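PDB 3GLV: FAD synthase, which probably transfers the AMP portion of ATP to FMN, producing the coenzyme FAD and releasing diphosphate. Local coordinates for residues T8-I13 with K47-D52; V34-D39 with S55-I60; D76-V81 with S104-L109. All coordinates share one frame; numbering follows the deposited sequence.

Contact 1: T8-I13 with K47-D52; sequences TGVFDI and KIPIFD. With SO4 (sulfate ion), chain C.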
ATOM      1  N   THR A   8     -11.887  -0.627  -9.952  1.00 19.55           N
ATOM      2  CA  THR A   8     -11.341  -1.847 -10.574  1.00 20.73           C
ATOM      3  C   THR A   8      -9.894  -1.626 -11.052  1.00 19.98           C
ATOM      4  O   THR A   8      -9.485  -0.512 -11.306  1.00 19.38           O
ATOM      5  CB  THR A   8     -12.173  -2.277 -11.799  1.00 21.02           C
ATOM      6  OG1 THR A   8     -12.174  -1.196 -12.748  1.00 23.53           O
ATOM      7  CG2 THR A   8     -13.604  -2.531 -11.461  1.00 20.16           C
ATOM      8  N   GLY A   9      -9.141  -2.690 -11.290  1.00 20.39           N
ATOM      9  CA  GLY A   9      -7.772  -2.568 -11.850  1.00 19.51           C
ATOM     10  C   GLY A   9      -7.026  -3.872 -11.648  1.00 20.12           C
ATOM     11  O   GLY A   9      -7.556  -4.811 -11.016  1.00 18.95           O
ATOM     12  N   VAL A  10      -5.821  -3.924 -12.213  1.00 19.74           N
ATOM     13  CA  VAL A  10      -4.892  -5.001 -12.020  1.00 19.41           C
ATOM     14  C   VAL A  10      -4.091  -4.789 -10.755  1.00 19.38           C
ATOM     15  O   VAL A  10      -3.931  -5.715 -10.014  1.00 17.93           O
ATOM     16  CB  VAL A  10      -3.957  -5.147 -13.268  1.00 19.25           C
ATOM     17  CG1 VAL A  10      -2.951  -6.197 -13.039  1.00 20.09           C
ATOM     18  CG2 VAL A  10      -4.805  -5.454 -14.622  1.00 18.22           C
ATOM     19  N   PHE A  11      -3.573  -3.567 -10.543  1.00 20.15           N
ATOM     20  CA  PHE A  11      -2.747  -3.205  -9.384  1.00 20.17           C
ATOM     21  C   PHE A  11      -1.545  -4.124  -9.246  1.00 20.80           C
ATOM     22  O   PHE A  11      -1.329  -4.717  -8.202  1.00 19.79           O
ATOM     23  CB  PHE A  11      -3.595  -3.203  -8.076  1.00 20.68           C
ATOM     24  CG  PHE A  11      -4.856  -2.344  -8.181  1.00 20.02           C
ATOM     25  CD1 PHE A  11      -4.750  -0.949  -8.225  1.00 22.70           C
ATOM     26  CD2 PHE A  11      -6.132  -2.930  -8.314  1.00 21.46           C
ATOM     27  CE1 PHE A  11      -5.892  -0.146  -8.367  1.00 19.66           C
ATOM     28  CE2 PHE A  11      -7.276  -2.146  -8.462  1.00 19.37           C
ATOM     29  CZ  PHE A  11      -7.141  -0.743  -8.498  1.00 19.74           C
ATOM     30  N   ASP A  12      -0.787  -4.268 -10.322  1.00 20.11           N
ATOM     31  CA  ASP A  12       0.361  -5.185 -10.312  1.00 21.17           C
ATOM     32  C   ASP A  12       1.486  -4.635  -9.419  1.00 21.46           C
ATOM     33  O   ASP A  12       1.821  -5.230  -8.366  1.00 22.48           O
ATOM     34  CB  ASP A  12       0.845  -5.461 -11.733  1.00 19.80           C
ATOM     35  CG  ASP A  12       1.828  -6.587 -11.812  1.00 21.04           C
ATOM     36  OD1 ASP A  12       1.822  -7.515 -10.937  1.00 18.19           O
ATOM     37  OD2 ASP A  12       2.592  -6.556 -12.816  1.00 21.43           O
ATOM     38  N   ILE A  13       2.041  -3.509  -9.814  1.00 22.20           N
ATOM     39  CA  ILE A  13       3.039  -2.822  -8.997  1.00 23.55           C
ATOM     40  C   ILE A  13       2.393  -1.569  -8.471  1.00 23.52           C
ATOM     41  O   ILE A  13       2.066  -0.676  -9.285  1.00 23.39           O
ATOM     42  CB  ILE A  13       4.280  -2.423  -9.796  1.00 24.16           C
ATOM     43  CG1 ILE A  13       4.918  -3.633 -10.464  1.00 27.88           C
ATOM     44  CG2 ILE A  13       5.347  -1.667  -8.877  1.00 22.87           C
ATOM     45  CD1 ILE A  13       5.294  -4.686  -9.467  1.00 34.33           C
ATOM     46  N   LYS A  47      -1.791  -7.579 -20.651  1.00 38.37           N
ATOM     47  CA  LYS A  47      -0.897  -7.059 -19.639  1.00 37.70           C
ATOM     48  C   LYS A  47      -0.583  -8.165 -18.652  1.00 35.01           C
ATOM     49  O   LYS A  47      -1.318  -8.357 -17.690  1.00 35.06           O
ATOM     50  CB  LYS A  47      -1.526  -5.857 -18.921  1.00 38.86           C
ATOM     51  CG  LYS A  47      -2.474  -5.032 -19.819  1.00 42.96           C
ATOM     52  CD  LYS A  47      -2.926  -3.736 -19.117  1.00 46.91           C
ATOM     53  CE  LYS A  47      -3.923  -3.982 -17.981  1.00 47.24           C
ATOM     54  NZ  LYS A  47      -3.720  -2.948 -16.884  1.00 47.94           N
ATOM     55  N   ILE A  48       0.497  -8.894 -18.907  1.00 31.54           N
ATOM     56  CA  ILE A  48       0.930  -9.966 -18.031  1.00 29.44           C
ATOM     57  C   ILE A  48       1.384  -9.347 -16.697  1.00 27.59           C
ATOM     58  O   ILE A  48       2.293  -8.543 -16.680  1.00 28.03           O
ATOM     59  CB  ILE A  48       2.079 -10.763 -18.690  1.00 29.38           C
ATOM     60  CG1 ILE A  48       1.528 -11.560 -19.892  1.00 30.79           C
ATOM     61  CG2 ILE A  48       2.774 -11.689 -17.689  1.00 27.59           C
ATOM     62  CD1 ILE A  48       2.610 -12.259 -20.780  1.00 31.41           C
ATOM     63  N   PRO A  49       0.739  -9.690 -15.580  1.00 25.18           N
ATOM     64  CA  PRO A  49       1.274  -9.104 -14.330  1.00 24.34           C
ATOM     65  C   PRO A  49       2.381  -9.988 -13.713  1.00 23.67           C
ATOM     66  O   PRO A  49       2.332 -11.205 -13.837  1.00 25.38           O
ATOM     67  CB  PRO A  49       0.066  -9.042 -13.416  1.00 24.06           C
ATOM     68  CG  PRO A  49      -0.949 -10.038 -14.035  1.00 26.36           C
ATOM     69  CD  PRO A  49      -0.556 -10.358 -15.405  1.00 24.02           C
ATOM     70  N   ILE A  50       3.356  -9.377 -13.056  1.00 20.87           N
ATOM     71  CA  ILE A  50       4.465 -10.098 -12.435  1.00 19.86           C
ATOM     72  C   ILE A  50       4.088 -10.707 -11.053  1.00 18.95           C
ATOM     73  O   ILE A  50       4.679 -11.709 -10.598  1.00 18.86           O
ATOM     74  CB  ILE A  50       5.687  -9.096 -12.355  1.00 19.69           C
ATOM     75  CG1 ILE A  50       6.991  -9.836 -12.230  1.00 21.80           C
ATOM     76  CG2 ILE A  50       5.505  -8.068 -11.281  1.00 17.96           C
ATOM     77  CD1 ILE A  50       8.169  -8.906 -12.267  1.00 26.90           C
ATOM     78  N   PHE A  51       3.112 -10.091 -10.384  1.00 17.94           N
ATOM     79  CA  PHE A  51       2.569 -10.638  -9.132  1.00 18.56           C
ATOM     80  C   PHE A  51       1.278 -11.415  -9.410  1.00 19.65           C
ATOM     81  O   PHE A  51       0.435 -10.967 -10.195  1.00 18.00           O
ATOM     82  CB  PHE A  51       2.292  -9.495  -8.151  1.00 18.84           C
ATOM     83  CG  PHE A  51       3.513  -8.982  -7.447  1.00 17.29           C
ATOM     84  CD1 PHE A  51       4.088  -9.725  -6.410  1.00 16.31           C
ATOM     85  CD2 PHE A  51       4.025  -7.726  -7.729  1.00 16.02           C
ATOM     86  CE1 PHE A  51       5.174  -9.269  -5.724  1.00 14.92           C
ATOM     87  CE2 PHE A  51       5.132  -7.229  -7.052  1.00 14.59           C
ATOM     88  CZ  PHE A  51       5.740  -8.024  -6.037  1.00 16.77           C
ATOM     89  N   ASP A  52       1.102 -12.549  -8.740  1.00 19.24           N
ATOM     90  CA  ASP A  52      -0.096 -13.396  -8.975  1.00 20.27           C
ATOM     91  C   ASP A  52      -1.323 -12.749  -8.326  1.00 20.07           C
ATOM     92  O   ASP A  52      -1.203 -11.843  -7.497  1.00 20.71           O
ATOM     93  CB  ASP A  52       0.108 -14.763  -8.330  1.00 19.99           C
ATOM     94  CG  ASP A  52       0.215 -14.624  -6.815  1.00 23.49           C
ATOM     95  OD1 ASP A  52       1.314 -14.307  -6.273  1.00 30.78           O
ATOM     96  OD2 ASP A  52      -0.833 -14.650  -6.175  1.00 25.70           O
TER
HETATM   97  S   SO4 C 203      -4.271  -0.914 -13.447  1.00 48.52           S
HETATM   98  O1  SO4 C 203      -3.416  -1.050 -14.638  1.00 57.52           O
HETATM   99  O2  SO4 C 203      -5.481  -1.700 -13.689  1.00 55.19           O
HETATM  100  O3  SO4 C 203      -3.602  -1.542 -12.285  1.00 51.06           O
HETATM  101  O4  SO4 C 203      -4.540   0.526 -13.399  1.00 51.83           O
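Asp12 meets the backbone of Ile50 and Phe51 where the loop leaving the first strand of this Rossmann-like nucleotidyltransferase fold lies beside residues 47-52. The 8-13 segment leads, one residue later, into the HxGH signature, His15 to His18, and contains Val10 and Phe11, inferred to bind ATP. Polar pairing is concentrated on the Asp12 carboxylate, each oxygen of which takes one of two consecutive N-H groups. Phe51 N donates to the syn lone pair of Asp12 OD1 over 2.9 Å, with an N-H...O angle of 164°. Ile50 N reaches Asp12 OD2, also at 2.9 Å and on the syn side, but 20° out of the carboxylate plane. Asp12 CG stands anti to the backbone N (chi1 -169°), on the side of the 49-51 backbone, and OD1 lies 3.4 Å from Pro49 CB. The two bonds fix the rotation of the carboxylate and satisfy both backbone donors, while Arg56 packs against the same side chain.

Anion binding occurs at the other end. Val10 N gives the sulfate O2 a 2.7 Å hydrogen bond, Phe11 N does the same for O3, and His18 NE2 supplies a further one; O3 also sits over a face of the Phe11 ring. Lys47 bends its chain so that NZ comes within 3.0 Å of sulfate O1, passing Val10 CG2. Backbone N-H groups and a lysine around this ion are consistent with a site for a phosphate of ATP.

Apolar contacts complete the interface. Val10 CG1 faces Pro49 CB loosely, and Ile13 packs on Ile13 of the second subunit, while Phe51 touches His15 of that subunit. Within the chain, Ile13 CD1 lies in the plane of the Phe51 ring, at its edge, 3.5 Å from CE2.

Contact 2: V34-D39 with S55-I60; sequences VVVARD and SRLALI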
ATOM      1  N   VAL A  34     -12.861  -2.713  -3.936  1.00 19.93           N
ATOM      2  CA  VAL A  34     -11.974  -2.777  -5.106  1.00 18.85           C
ATOM      3  C   VAL A  34     -12.028  -4.123  -5.756  1.00 20.34           C
ATOM      4  O   VAL A  34     -11.899  -5.207  -5.056  1.00 18.98           O
ATOM      5  CB  VAL A  34     -10.498  -2.405  -4.733  1.00 20.58           C
ATOM      6  CG1 VAL A  34      -9.589  -2.509  -5.975  1.00 17.00           C
ATOM      7  CG2 VAL A  34     -10.428  -1.020  -4.069  1.00 17.23           C
ATOM      8  N   VAL A  35     -12.227  -4.126  -7.074  1.00 18.68           N
ATOM      9  CA  VAL A  35     -12.263  -5.401  -7.794  1.00 19.58           C
ATOM     10  C   VAL A  35     -10.964  -5.575  -8.584  1.00 19.99           C
ATOM     11  O   VAL A  35     -10.635  -4.781  -9.472  1.00 18.84           O
ATOM     12  CB  VAL A  35     -13.483  -5.482  -8.755  1.00 20.94           C
ATOM     13  CG1 VAL A  35     -13.508  -6.826  -9.572  1.00 19.48           C
ATOM     14  CG2 VAL A  35     -14.797  -5.222  -7.987  1.00 19.79           C
ATOM     15  N   VAL A  36     -10.223  -6.597  -8.205  1.00 19.59           N
ATOM     16  CA  VAL A  36      -8.859  -6.843  -8.668  1.00 20.89           C
ATOM     17  C   VAL A  36      -8.893  -7.896  -9.795  1.00 21.56           C
ATOM     18  O   VAL A  36      -9.441  -8.996  -9.599  1.00 21.57           O
ATOM     19  CB  VAL A  36      -7.981  -7.369  -7.488  1.00 20.63           C
ATOM     20  CG1 VAL A  36      -6.564  -7.767  -7.981  1.00 19.76           C
ATOM     21  CG2 VAL A  36      -7.898  -6.338  -6.396  1.00 18.12           C
ATOM     22  N   ALA A  37      -8.322  -7.582 -10.958  1.00 21.79           N
ATOM     23  CA  ALA A  37      -8.382  -8.487 -12.121  1.00 22.25           C
ATOM     24  C   ALA A  37      -7.680  -9.821 -11.842  1.00 22.31           C
ATOM     25  O   ALA A  37      -6.603  -9.848 -11.260  1.00 22.17           O
ATOM     26  CB  ALA A  37      -7.762  -7.816 -13.332  1.00 22.08           C
ATOM     27  N   ARG A  38      -8.332 -10.927 -12.210  1.00 22.12           N
ATOM     28  CA  ARG A  38      -7.701 -12.224 -12.262  1.00 22.69           C
ATOM     29  C   ARG A  38      -6.528 -12.207 -13.220  1.00 21.76           C
ATOM     30  O   ARG A  38      -6.473 -11.428 -14.157  1.00 19.03           O
ATOM     31  CB  ARG A  38      -8.700 -13.294 -12.732  1.00 24.03           C
ATOM     32  CG  ARG A  38      -9.720 -13.583 -11.650  1.00 27.49           C
ATOM     33  CD  ARG A  38     -10.693 -14.663 -11.926  1.00 32.36           C
ATOM     34  NE  ARG A  38     -11.576 -14.790 -10.764  1.00 38.30           N
ATOM     35  CZ  ARG A  38     -11.329 -15.540  -9.684  1.00 42.65           C
ATOM     36  NH1 ARG A  38     -10.233 -16.289  -9.606  1.00 44.52           N
ATOM     37  NH2 ARG A  38     -12.193 -15.549  -8.662  1.00 44.54           N
ATOM     38  N   ASP A  39      -5.599 -13.106 -12.975  1.00 22.29           N
ATOM     39  CA  ASP A  39      -4.449 -13.261 -13.862  1.00 23.93           C
ATOM     40  C   ASP A  39      -4.841 -13.581 -15.310  1.00 24.31           C
ATOM     41  O   ASP A  39      -4.255 -13.018 -16.235  1.00 24.77           O
ATOM     42  CB  ASP A  39      -3.471 -14.319 -13.323  1.00 23.82           C
ATOM     43  CG  ASP A  39      -2.742 -13.888 -12.019  1.00 26.02           C
ATOM     44  OD1 ASP A  39      -2.252 -12.693 -11.884  1.00 28.34           O
ATOM     45  OD2 ASP A  39      -2.581 -14.795 -11.142  1.00 21.63           O
ATOM     46  N   SER A  55      -1.755 -12.449  -4.485  1.00 21.42           N
ATOM     47  CA  SER A  55      -0.831 -11.447  -3.955  1.00 20.66           C
ATOM     48  C   SER A  55      -1.341 -10.043  -4.233  1.00 19.51           C
ATOM     49  O   SER A  55      -1.360  -9.199  -3.316  1.00 18.61           O
ATOM     50  CB  SER A  55       0.572 -11.628  -4.499  1.00 20.81           C
ATOM     51  OG  SER A  55       1.114 -12.852  -4.043  1.00 20.51           O
ATOM     52  N   ARG A  56      -1.792  -9.794  -5.461  1.00 18.76           N
ATOM     53  CA  ARG A  56      -2.201  -8.431  -5.791  1.00 18.79           C
ATOM     54  C   ARG A  56      -3.401  -8.022  -4.934  1.00 20.42           C
ATOM     55  O   ARG A  56      -3.488  -6.876  -4.484  1.00 19.96           O
ATOM     56  CB  ARG A  56      -2.508  -8.259  -7.283  1.00 17.61           C
ATOM     57  CG  ARG A  56      -1.264  -8.378  -8.165  1.00 18.91           C
ATOM     58  CD  ARG A  56      -1.485  -8.159  -9.702  1.00 17.17           C
ATOM     59  NE  ARG A  56      -2.077  -9.304 -10.384  1.00 17.52           N
ATOM     60  CZ  ARG A  56      -3.370  -9.453 -10.658  1.00 18.25           C
ATOM     61  NH1 ARG A  56      -4.246  -8.499 -10.341  1.00 19.28           N
ATOM     62  NH2 ARG A  56      -3.801 -10.546 -11.294  1.00 18.05           N
ATOM     63  N   LEU A  57      -4.357  -8.942  -4.784  1.00 20.49           N
ATOM     64  CA  LEU A  57      -5.566  -8.702  -3.992  1.00 21.77           C
ATOM     65  C   LEU A  57      -5.200  -8.399  -2.536  1.00 21.73           C
ATOM     66  O   LEU A  57      -5.699  -7.451  -1.972  1.00 21.83           O
ATOM     67  CB  LEU A  57      -6.518  -9.920  -4.049  1.00 22.03           C
ATOM     68  CG  LEU A  57      -7.753  -9.997  -3.072  1.00 24.84           C
ATOM     69  CD1 LEU A  57      -8.716  -8.923  -3.354  1.00 26.60           C
ATOM     70  CD2 LEU A  57      -8.517 -11.310  -3.245  1.00 25.24           C
ATOM     71  N   ALA A  58      -4.364  -9.254  -1.934  1.00 22.90           N
ATOM     72  CA  ALA A  58      -3.921  -9.102  -0.530  1.00 22.99           C
ATOM     73  C   ALA A  58      -3.230  -7.760  -0.278  1.00 23.80           C
ATOM     74  O   ALA A  58      -3.470  -7.104   0.746  1.00 22.87           O
ATOM     75  CB  ALA A  58      -3.004 -10.257  -0.138  1.00 22.96           C
ATOM     76  N   LEU A  59      -2.367  -7.332  -1.203  1.00 22.64           N
ATOM     77  CA  LEU A  59      -1.703  -6.061  -1.019  1.00 22.35           C
ATOM     78  C   LEU A  59      -2.702  -4.928  -1.077  1.00 21.67           C
ATOM     79  O   LEU A  59      -2.704  -4.082  -0.178  1.00 21.02           O
ATOM     80  CB  LEU A  59      -0.579  -5.841  -2.034  1.00 22.48           C
ATOM     81  CG  LEU A  59       0.451  -4.794  -1.729  1.00 25.99           C
ATOM     82  CD1 LEU A  59       1.114  -4.890  -0.307  1.00 24.73           C
ATOM     83  CD2 LEU A  59       1.527  -4.780  -2.861  1.00 24.05           C
ATOM     84  N   ILE A  60      -3.565  -4.906  -2.087  1.00 21.20           N
ATOM     85  CA  ILE A  60      -4.617  -3.847  -2.181  1.00 20.68           C
ATOM     86  C   ILE A  60      -5.447  -3.734  -0.874  1.00 19.81           C
ATOM     87  O   ILE A  60      -5.798  -2.651  -0.429  1.00 19.31           O
ATOM     88  CB  ILE A  60      -5.555  -4.119  -3.400  1.00 21.92           C
ATOM     89  CG1 ILE A  60      -5.003  -3.431  -4.639  1.00 22.41           C
ATOM     90  CG2 ILE A  60      -6.991  -3.624  -3.166  1.00 21.00           C
ATOM     91  CD1 ILE A  60      -4.961  -1.914  -4.504  1.00 21.02           C
TER
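Arg56 grips the carbonyl of Ala37 end-on, NH1 and NH2 each donating to the single atom Ala37 O over 2.9 Å. That oxygen lies almost in the guanidinium plane, midway between the two nitrogens. NH2 also forms a salt bridge with Asp39 OD1 at 2.7 Å, a nearly straight bond (169°) that meets the carboxylate from above its plane; the two flat groups are turned 68° apart. The bend at chi3 (-77°) brings NE off the line of the extended CB-CG-CD chain. CG1 of Val36 lies 3.4 Å from Arg56 NH1. Beyond these bonds, NE donates to Phe51 O and NH1 to Val10 O, so the guanidinium ties three chain segments together and has its rotation fixed from several directions.

Alongside this polar end, helix 55-60 runs nearly antiparallel to strand 34-36 across one face of the parallel sheet, as part of the beta-alpha-beta crossover that leads from strand 31-36 to the neighbouring strand 68-71. Val36 CG2 touches Leu57 CD1 at 4.1 Å, and Ile60 CG2 rests 4.0 Å from Val34 CG1. Leu57 and Ile60 are in turn packed on Ala69 of strand 68-71, and Leu22 of helix 16-26 touches both Val34 and Ile60. On the outer side of the helix, Leu59 meets Ile19 of the second subunit.

Contact 3: D76-V81 with S104-L109; sequences DMMKTV and SKINKL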
ATOM      1  N   ASP A  76     -16.488 -11.120 -17.588  1.00 46.81           N
ATOM      2  CA  ASP A  76     -17.912 -10.865 -17.399  1.00 46.09           C
ATOM      3  C   ASP A  76     -18.074  -9.790 -16.328  1.00 45.10           C
ATOM      4  O   ASP A  76     -18.272 -10.089 -15.126  1.00 44.99           O
ATOM      5  CB  ASP A  76     -18.589 -12.157 -16.952  1.00 46.65           C
ATOM      6  CG  ASP A  76     -20.097 -11.997 -16.753  1.00 48.33           C
ATOM      7  OD1 ASP A  76     -20.648 -10.928 -17.153  1.00 49.32           O
ATOM      8  OD2 ASP A  76     -20.709 -12.949 -16.197  1.00 48.57           O
ATOM      9  N   MET A  77     -17.958  -8.535 -16.750  1.00 42.97           N
ATOM     10  CA  MET A  77     -17.947  -7.414 -15.806  1.00 41.65           C
ATOM     11  C   MET A  77     -19.326  -7.198 -15.154  1.00 38.72           C
ATOM     12  O   MET A  77     -19.446  -6.946 -13.928  1.00 35.90           O
ATOM     13  CB  MET A  77     -17.524  -6.156 -16.553  1.00 42.74           C
ATOM     14  CG  MET A  77     -17.679  -4.854 -15.770  1.00 48.34           C
ATOM     15  SD  MET A  77     -17.421  -3.468 -16.905  1.00 58.19           S
ATOM     16  CE  MET A  77     -18.970  -3.509 -17.859  1.00 54.18           C
ATOM     17  N   MET A  78     -20.372  -7.312 -15.973  1.00 35.59           N
ATOM     18  CA  MET A  78     -21.706  -7.086 -15.459  1.00 34.48           C
ATOM     19  C   MET A  78     -22.028  -8.096 -14.377  1.00 30.71           C
ATOM     20  O   MET A  78     -22.724  -7.760 -13.463  1.00 28.61           O
ATOM     21  CB  MET A  78     -22.780  -7.075 -16.574  1.00 36.09           C
ATOM     22  CG  MET A  78     -22.954  -5.663 -17.261  1.00 41.28           C
ATOM     23  SD  MET A  78     -23.196  -4.163 -16.177  1.00 52.00           S
ATOM     24  CE  MET A  78     -24.563  -4.717 -15.123  1.00 41.94           C
ATOM     25  N   LYS A  79     -21.505  -9.318 -14.454  1.00 28.26           N
ATOM     26  CA  LYS A  79     -21.695 -10.249 -13.341  1.00 26.86           C
ATOM     27  C   LYS A  79     -21.097  -9.725 -12.022  1.00 25.90           C
ATOM     28  O   LYS A  79     -21.708  -9.873 -10.962  1.00 25.39           O
ATOM     29  CB  LYS A  79     -21.119 -11.591 -13.646  1.00 27.03           C
ATOM     30  CG  LYS A  79     -21.330 -12.616 -12.523  1.00 30.34           C
ATOM     31  CD  LYS A  79     -21.105 -14.018 -13.083  1.00 34.01           C
ATOM     32  CE  LYS A  79     -21.251 -15.105 -12.033  1.00 37.14           C
ATOM     33  NZ  LYS A  79     -20.817 -16.436 -12.616  1.00 37.71           N
ATOM     34  N   THR A  80     -19.912  -9.119 -12.082  1.00 23.65           N
ATOM     35  CA  THR A  80     -19.372  -8.463 -10.904  1.00 23.34           C
ATOM     36  C   THR A  80     -20.285  -7.315 -10.416  1.00 22.67           C
ATOM     37  O   THR A  80     -20.573  -7.231  -9.228  1.00 21.11           O
ATOM     38  CB  THR A  80     -17.890  -8.001 -11.114  1.00 23.42           C
ATOM     39  OG1 THR A  80     -17.081  -9.146 -11.427  1.00 24.93           O
ATOM     40  CG2 THR A  80     -17.314  -7.307  -9.854  1.00 18.86           C
ATOM     41  N   VAL A  81     -20.795  -6.480 -11.320  1.00 22.60           N
ATOM     42  CA  VAL A  81     -21.582  -5.366 -10.882  1.00 23.35           C
ATOM     43  C   VAL A  81     -22.885  -5.809 -10.176  1.00 24.94           C
ATOM     44  O   VAL A  81     -23.261  -5.258  -9.140  1.00 23.93           O
ATOM     45  CB  VAL A  81     -21.968  -4.473 -12.040  1.00 24.27           C
ATOM     46  CG1 VAL A  81     -22.992  -3.477 -11.533  1.00 21.86           C
ATOM     47  CG2 VAL A  81     -20.700  -3.792 -12.653  1.00 23.23           C
ATOM     48  N   SER A 104     -24.383   2.802 -21.437  1.00 23.91           N
ATOM     49  CA  SER A 104     -25.417   2.146 -22.280  1.00 24.46           C
ATOM     50  C   SER A 104     -25.897   0.849 -21.662  1.00 23.34           C
ATOM     51  O   SER A 104     -27.076   0.558 -21.721  1.00 21.84           O
ATOM     52  CB  SER A 104     -24.921   1.789 -23.689  1.00 25.01           C
ATOM     53  OG  SER A 104     -24.541   2.961 -24.401  1.00 30.86           O
ATOM     54  N   LYS A 105     -24.971   0.062 -21.102  1.00 23.05           N
ATOM     55  CA  LYS A 105     -25.365  -1.186 -20.424  1.00 23.52           C
ATOM     56  C   LYS A 105     -26.334  -0.934 -19.251  1.00 22.46           C
ATOM     57  O   LYS A 105     -27.397  -1.557 -19.166  1.00 21.39           O
ATOM     58  CB  LYS A 105     -24.142  -1.942 -19.930  1.00 22.92           C
ATOM     59  CG  LYS A 105     -23.301  -2.543 -21.077  1.00 28.29           C
ATOM     60  CD  LYS A 105     -22.248  -3.589 -20.531  1.00 31.38           C
ATOM     61  CE  LYS A 105     -21.328  -4.148 -21.661  1.00 34.26           C
ATOM     62  NZ  LYS A 105     -20.409  -3.131 -22.188  1.00 35.50           N
ATOM     63  N   ILE A 106     -25.960   0.032 -18.406  1.00 21.75           N
ATOM     64  CA  ILE A 106     -26.757   0.472 -17.268  1.00 21.45           C
ATOM     65  C   ILE A 106     -28.138   0.885 -17.700  1.00 20.29           C
ATOM     66  O   ILE A 106     -29.123   0.426 -17.127  1.00 19.32           O
ATOM     67  CB  ILE A 106     -26.087   1.694 -16.496  1.00 22.00           C
ATOM     68  CG1 ILE A 106     -24.835   1.288 -15.767  1.00 25.99           C
ATOM     69  CG2 ILE A 106     -27.023   2.346 -15.443  1.00 19.33           C
ATOM     70  CD1 ILE A 106     -24.793  -0.141 -15.502  1.00 30.57           C
ATOM     71  N   ASN A 107     -28.193   1.753 -18.709  1.00 20.15           N
ATOM     72  CA  ASN A 107     -29.432   2.298 -19.190  1.00 20.62           C
ATOM     73  C   ASN A 107     -30.341   1.206 -19.760  1.00 20.27           C
ATOM     74  O   ASN A 107     -31.513   1.243 -19.508  1.00 21.43           O
ATOM     75  CB  ASN A 107     -29.200   3.321 -20.317  1.00 20.68           C
ATOM     76  CG  ASN A 107     -28.518   4.618 -19.831  1.00 23.89           C
ATOM     77  OD1 ASN A 107     -28.343   4.825 -18.643  1.00 24.45           O
ATOM     78  ND2 ASN A 107     -28.135   5.495 -20.779  1.00 25.36           N
ATOM     79  N   LYS A 108     -29.815   0.278 -20.561  1.00 19.70           N
ATOM     80  CA  LYS A 108     -30.653  -0.776 -21.129  1.00 20.20           C
ATOM     81  C   LYS A 108     -31.304  -1.593 -20.017  1.00 19.83           C
ATOM     82  O   LYS A 108     -32.483  -1.934 -20.088  1.00 20.21           O
ATOM     83  CB  LYS A 108     -29.839  -1.697 -22.065  1.00 20.48           C
ATOM     84  CG  LYS A 108     -30.635  -2.895 -22.577  1.00 22.51           C
ATOM     85  CD  LYS A 108     -29.906  -3.697 -23.669  1.00 24.27           C
ATOM     86  CE  LYS A 108     -30.760  -4.894 -24.116  1.00 23.46           C
ATOM     87  NZ  LYS A 108     -30.081  -5.778 -25.134  1.00 21.92           N
ATOM     88  N   LEU A 109     -30.517  -1.919 -19.001  1.00 18.99           N
ATOM     89  CA  LEU A 109     -30.980  -2.791 -17.915  1.00 19.56           C
ATOM     90  C   LEU A 109     -31.870  -2.000 -16.930  1.00 19.73           C
ATOM     91  O   LEU A 109     -32.800  -2.535 -16.322  1.00 19.23           O
ATOM     92  CB  LEU A 109     -29.741  -3.374 -17.248  1.00 19.86           C
ATOM     93  CG  LEU A 109     -29.760  -4.617 -16.361  1.00 24.76           C
ATOM     94  CD1 LEU A 109     -30.476  -5.851 -17.011  1.00 24.54           C
ATOM     95  CD2 LEU A 109     -28.311  -4.937 -16.011  1.00 25.94           C
TER
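Met78 and Lys105 pass alongside each other in opposite directions, Met78 CG lying 3.9 Å from Lys105 CD. The contact joins two helices through side chains alone, with no hydrogen bond between them, and lies at the surface away from the inferred ATP site.

The shape of Met78 decides which atoms it reaches. It bends at both chi2 (-50°) and chi3 (-52°), which turns SD and then CE away from an extended course and down the flank of helix 104-109. SD consequently comes to 4.4 Å from Ile106 CD1, and CE goes one helical turn beyond Lys105 to meet Leu109 CD2, tip to tip, at 3.9 Å. One flexible thioether chain thus touches three residues of the partner helix. Met77 behaves differently: it is extended as far as SD, and only its terminal methyl turns, bringing CE to 4.2 Å from Lys105 CD. The lysine is extended through CE and bends at its last torsion, so its aliphatic part serves as the apolar surface for both methionines. Ile106 CD1 departs from a staggered position, an unusual conformation for this buried side chain. At the start of the first helix, Asp76 is the N-cap, its OD1 accepting from Lys79 N at 3.3 Å.

The axes of segments 77-81 and 104-109 approach to 12.4 Å and cross at -61°, a wide separation bridged by long side chains. Ile111, in the loop after helix 96-109, packs on both Met78 and Ile106. Helix 77-84 precedes strand 88-91 and helix 96-109 follows it, and Thr80 of the former packs on Val35 of strand 31-36, on the sheet face turned away from helix 53-60.

How the contacts relate
Contacts 1 and 2 are neighbours whose segments alternate along the chain: strands 4-9 and 31-36 are adjacent in the sheet, joined by the Gly9 O to Ala37 N bond. Contact 2 is the more buried, combining branched aliphatic packing with a charged group tied to backbone carbonyls. Contact 1 is at the surface, where a carboxylate binds backbone N-H groups and a sulfate ion, probably from the crystallisation liquor, lies at the inferred ATP site. Both touch the second subunit. Contact 3, its centre about 23 Å from that of contact 1 and about 21 Å from that of contact 2, is an apolar helix-helix surface contact within one chain and meets contact 2 on the other face of the sheet.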